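Local coordinates for protein tudor (Drosophila melanogaster, PDB 3NTK) that is required in oogenesis for primordial germ cell formation, may act with Piwi proteins in the piRNA pathway, and recognises methylarginine on Aubergine through its last extended Tudor domain, at residues A[70-80]-A[87-95]. Sequence-based numbering, arbitrary orientation.
Sequences RKVLDDGKCEV and NNAVTQQFR
The Phe94 ring offers its rim to 70-80: Gly76 O lies in the ring plane at CE1 (3.5 Å), and Val80 CG1 near that plane at CE2. Cys78 comes in obliquely, CB 3.4 Å from Phe94 CZ; with SG swung beside its own backbone N (chi1 -74°), the sulfur stands 4.7 Å from the ring centroid, a sulfur-aromatic contact. Val80 CG1 also touches Thr91 CG2.

On the opposite side of the sheet, with Glu79 and Val90, Asn88 ND2 reaches across to the anti lone pair of Glu79 OE2 (3.3 Å), the amide and carboxylate planes 57° apart. Arg70 NH1 lies in van der Waals contact with the same ND2. An alanine in place of Glu79 would probably leave the Asn88 amide without this acceptor and freer to turn. Leu73 CD1 packs on Val90 CG1.

Along the backbone, Cys78 with Thr91 and Val80 with Ala89 form antiparallel hydrogen-bonded pairs, Glu79 and Val90 the non-hydrogen-bonded pair between them. Near the type I' turn, Gln92 NE2 donates a bent hydrogen bond (2.9 Å, 138°) to Asp75 O, Gln92 CG packs on Lys77 CG, and one water bridges Gly76 O and Gln92 O.

The contact pairs neighbouring strands in the curled antiparallel sheet of the SH3-like Tudor barrel. Thr91 OG1, acceptor from Gln93 N in an ST turn, also bonds Gln57 O of strand 53-58. Where 78-82 pairs with strand 63-72, Arg70 N and Lys71 N both donate to Glu79 O, a classic beta bulge.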
loop_
_atom_site.group_PDB
_atom_site.type_symbol
_atom_site.label_atom_id
_atom_site.label_comp_id
_atom_site.label_asym_id
_atom_site.label_seq_id
_atom_site.Cartn_x
_atom_site.Cartn_y
_atom_site.Cartn_z
ATOM N N ARG A 70 -5.850 11.260 -7.149
ATOM C CA ARG A 70 -7.164 10.630 -7.175
ATOM C C ARG A 70 -8.287 11.645 -7.343
ATOM O O ARG A 70 -9.289 11.368 -8.006
ATOM C CB ARG A 70 -7.379 9.823 -5.893
ATOM C CG ARG A 70 -6.528 8.566 -5.816
ATOM C CD ARG A 70 -6.889 7.610 -6.948
ATOM N NE ARG A 70 -6.102 6.381 -6.924
ATOM C CZ ARG A 70 -6.158 5.473 -5.953
ATOM N NH1 ARG A 70 -6.967 5.654 -4.917
ATOM N NH2 ARG A 70 -5.406 4.382 -6.022
ATOM N N LYS A 71 -8.113 12.817 -6.743
ATOM C CA LYS A 71 -9.109 13.882 -6.826
ATOM C C LYS A 71 -8.432 15.245 -6.766
ATOM O O LYS A 71 -7.545 15.460 -5.943
ATOM C CB LYS A 71 -10.097 13.791 -5.661
ATOM C CG LYS A 71 -10.954 12.541 -5.623
ATOM C CD LYS A 71 -11.914 12.592 -4.442
ATOM C CE LYS A 71 -12.837 13.806 -4.534
ATOM N NZ LYS A 71 -13.723 13.945 -3.342
ATOM N N VAL A 72 -8.852 16.157 -7.635
ATOM C CA VAL A 72 -8.301 17.506 -7.638
ATOM C C VAL A 72 -9.262 18.385 -6.840
ATOM O O VAL A 72 -10.427 18.541 -7.209
ATOM C CB VAL A 72 -8.167 18.062 -9.070
ATOM C CG1 VAL A 72 -7.696 19.511 -9.023
ATOM C CG2 VAL A 72 -7.180 17.213 -9.869
ATOM N N LEU A 73 -8.771 18.946 -5.740
ATOM C CA LEU A 73 -9.584 19.796 -4.874
ATOM C C LEU A 73 -9.250 21.269 -5.086
ATOM O O LEU A 73 -8.517 21.622 -6.009
ATOM C CB LEU A 73 -9.343 19.424 -3.409
ATOM C CG LEU A 73 -9.464 17.942 -3.050
ATOM C CD1 LEU A 73 -9.005 17.730 -1.618
ATOM C CD2 LEU A 73 -10.900 17.476 -3.238
ATOM N N ASP A 74 -9.781 22.128 -4.220
ATOM C CA ASP A 74 -9.529 23.559 -4.332
ATOM C C ASP A 74 -8.245 23.981 -3.631
ATOM O O ASP A 74 -7.707 23.251 -2.797
ATOM C CB ASP A 74 -10.705 24.354 -3.759
ATOM C CG ASP A 74 -11.992 24.126 -4.527
ATOM O OD1 ASP A 74 -12.541 23.006 -4.450
ATOM O OD2 ASP A 74 -12.448 25.066 -5.215
ATOM N N ASP A 75 -7.763 25.169 -3.984
ATOM C CA ASP A 75 -6.551 25.732 -3.406
ATOM C C ASP A 75 -5.308 24.889 -3.671
ATOM O O ASP A 75 -4.468 24.708 -2.789
ATOM C CB ASP A 75 -6.743 25.927 -1.902
ATOM C CG ASP A 75 -7.904 26.844 -1.583
ATOM O OD1 ASP A 75 -7.944 27.958 -2.147
ATOM O OD2 ASP A 75 -8.773 26.458 -0.772
ATOM N N GLY A 76 -5.197 24.381 -4.895
ATOM C CA GLY A 76 -4.049 23.571 -5.263
ATOM C C GLY A 76 -3.912 22.275 -4.484
ATOM O O GLY A 76 -2.849 21.653 -4.494
ATOM N N LYS A 77 -4.979 21.867 -3.805
ATOM C CA LYS A 77 -4.957 20.630 -3.030
ATOM C C LYS A 77 -5.410 19.451 -3.881
ATOM O O LYS A 77 -6.215 19.607 -4.795
ATOM C CB LYS A 77 -5.891 20.721 -1.823
ATOM C CG LYS A 77 -5.519 21.750 -0.776
ATOM C CD LYS A 77 -6.523 21.687 0.365
ATOM C CE LYS A 77 -6.196 22.663 1.476
ATOM N NZ LYS A 77 -7.155 22.503 2.608
ATOM N N CYS A 78 -4.887 18.271 -3.564
ATOM C CA CYS A 78 -5.254 17.049 -4.268
ATOM C C CYS A 78 -5.255 15.885 -3.299
ATOM O O CYS A 78 -4.462 15.849 -2.355
ATOM C CB CYS A 78 -4.255 16.716 -5.384
ATOM S SG CYS A 78 -4.329 17.715 -6.873
ATOM N N GLU A 79 -6.155 14.936 -3.525
ATOM C CA GLU A 79 -6.179 13.738 -2.709
ATOM C C GLU A 79 -5.309 12.792 -3.528
ATOM O O GLU A 79 -5.573 12.571 -4.710
ATOM C CB GLU A 79 -7.587 13.156 -2.591
ATOM C CG GLU A 79 -7.657 11.998 -1.609
ATOM C CD GLU A 79 -8.866 11.108 -1.824
ATOM O OE1 GLU A 79 -9.997 11.636 -1.877
ATOM O OE2 GLU A 79 -8.685 9.876 -1.936
ATOM N N VAL A 80 -4.263 12.255 -2.920
ATOM C CA VAL A 80 -3.383 11.356 -3.645
ATOM C C VAL A 80 -3.300 9.996 -2.980
ATOM O O VAL A 80 -3.667 9.831 -1.817
ATOM C CB VAL A 80 -1.950 11.927 -3.750
ATOM C CG1 VAL A 80 -1.989 13.310 -4.384
ATOM C CG2 VAL A 80 -1.303 11.984 -2.368
ATOM N N ASN A 87 -1.468 4.191 1.220
ATOM C CA ASN A 87 -2.280 5.163 1.951
ATOM C C ASN A 87 -2.655 6.388 1.116
ATOM O O ASN A 87 -1.946 6.749 0.177
ATOM C CB ASN A 87 -1.564 5.601 3.231
ATOM C CG ASN A 87 -0.316 6.414 2.952
ATOM O OD1 ASN A 87 0.556 5.994 2.191
ATOM N ND2 ASN A 87 -0.222 7.587 3.569
ATOM N N ASN A 88 -3.770 7.023 1.467
ATOM C CA ASN A 88 -4.221 8.220 0.770
ATOM C C ASN A 88 -4.127 9.423 1.697
ATOM O O ASN A 88 -4.256 9.296 2.914
ATOM C CB ASN A 88 -5.669 8.057 0.302
ATOM C CG ASN A 88 -5.805 7.056 -0.821
ATOM O OD1 ASN A 88 -5.282 5.952 -0.742
ATOM N ND2 ASN A 88 -6.515 7.436 -1.873
ATOM N N ALA A 89 -3.906 10.594 1.114
ATOM C CA ALA A 89 -3.799 11.814 1.897
ATOM C C ALA A 89 -3.983 13.022 1.001
ATOM O O ALA A 89 -3.773 12.948 -0.210
ATOM C CB ALA A 89 -2.442 11.874 2.576
ATOM N N VAL A 90 -4.393 14.131 1.602
ATOM C CA VAL A 90 -4.589 15.373 0.871
ATOM C C VAL A 90 -3.294 16.152 1.032
ATOM O O VAL A 90 -2.778 16.274 2.142
ATOM C CB VAL A 90 -5.746 16.202 1.468
ATOM C CG1 VAL A 90 -5.864 17.533 0.736
ATOM C CG2 VAL A 90 -7.051 15.421 1.369
ATOM N N THR A 91 -2.761 16.662 -0.073
ATOM C CA THR A 91 -1.514 17.416 -0.028
ATOM C C THR A 91 -1.519 18.566 -1.028
ATOM O O THR A 91 -2.381 18.637 -1.896
ATOM C CB THR A 91 -0.304 16.499 -0.320
ATOM O OG1 THR A 91 0.910 17.252 -0.208
ATOM C CG2 THR A 91 -0.402 15.909 -1.721
ATOM N N GLN A 92 -0.559 19.474 -0.889
ATOM C CA GLN A 92 -0.444 20.623 -1.783
ATOM C C GLN A 92 0.934 20.667 -2.426
ATOM O O GLN A 92 1.194 21.506 -3.285
ATOM C CB GLN A 92 -0.649 21.931 -1.012
ATOM C CG GLN A 92 -2.025 22.120 -0.412
ATOM C CD GLN A 92 -2.171 23.473 0.261
ATOM O OE1 GLN A 92 -1.424 23.801 1.181
ATOM N NE2 GLN A 92 -3.132 24.265 -0.202
ATOM N N GLN A 93 1.816 19.764 -2.012
ATOM C CA GLN A 93 3.176 19.751 -2.534
ATOM C C GLN A 93 3.418 18.631 -3.538
ATOM O O GLN A 93 3.412 17.451 -3.179
ATOM C CB GLN A 93 4.169 19.633 -1.373
ATOM C CG GLN A 93 4.002 20.712 -0.301
ATOM C CD GLN A 93 4.052 22.125 -0.873
ATOM O OE1 GLN A 93 4.834 22.412 -1.778
ATOM N NE2 GLN A 93 3.222 23.016 -0.332
ATOM N N PHE A 94 3.635 19.009 -4.794
ATOM C CA PHE A 94 3.869 18.034 -5.851
ATOM C C PHE A 94 5.105 18.380 -6.657
ATOM O O PHE A 94 5.343 19.550 -6.991
ATOM C CB PHE A 94 2.683 17.974 -6.816
ATOM C CG PHE A 94 1.350 17.937 -6.137
ATOM C CD1 PHE A 94 0.694 19.115 -5.800
ATOM C CD2 PHE A 94 0.754 16.725 -5.821
ATOM C CE1 PHE A 94 -0.541 19.087 -5.155
ATOM C CE2 PHE A 94 -0.482 16.685 -5.175
ATOM C CZ PHE A 94 -1.129 17.871 -4.843
ATOM N N ARG A 95 5.890 17.356 -6.972
ATOM C CA ARG A 95 7.076 17.550 -7.779
ATOM C C ARG A 95 7.038 16.532 -8.905
ATOM O O ARG A 95 6.357 15.509 -8.809
ATOM C CB ARG A 95 8.330 17.401 -6.923
ATOM C CG ARG A 95 8.351 18.439 -5.799
ATOM C CD ARG A 95 9.631 18.441 -5.012
ATOM N NE ARG A 95 9.556 19.426 -3.935
ATOM C CZ ARG A 95 10.500 19.617 -3.023
ATOM N NH1 ARG A 95 11.610 18.891 -3.053
ATOM N NH2 ARG A 95 10.321 20.519 -2.064
HETATM O O HOH W 1 -0.581 23.039 -4.854
#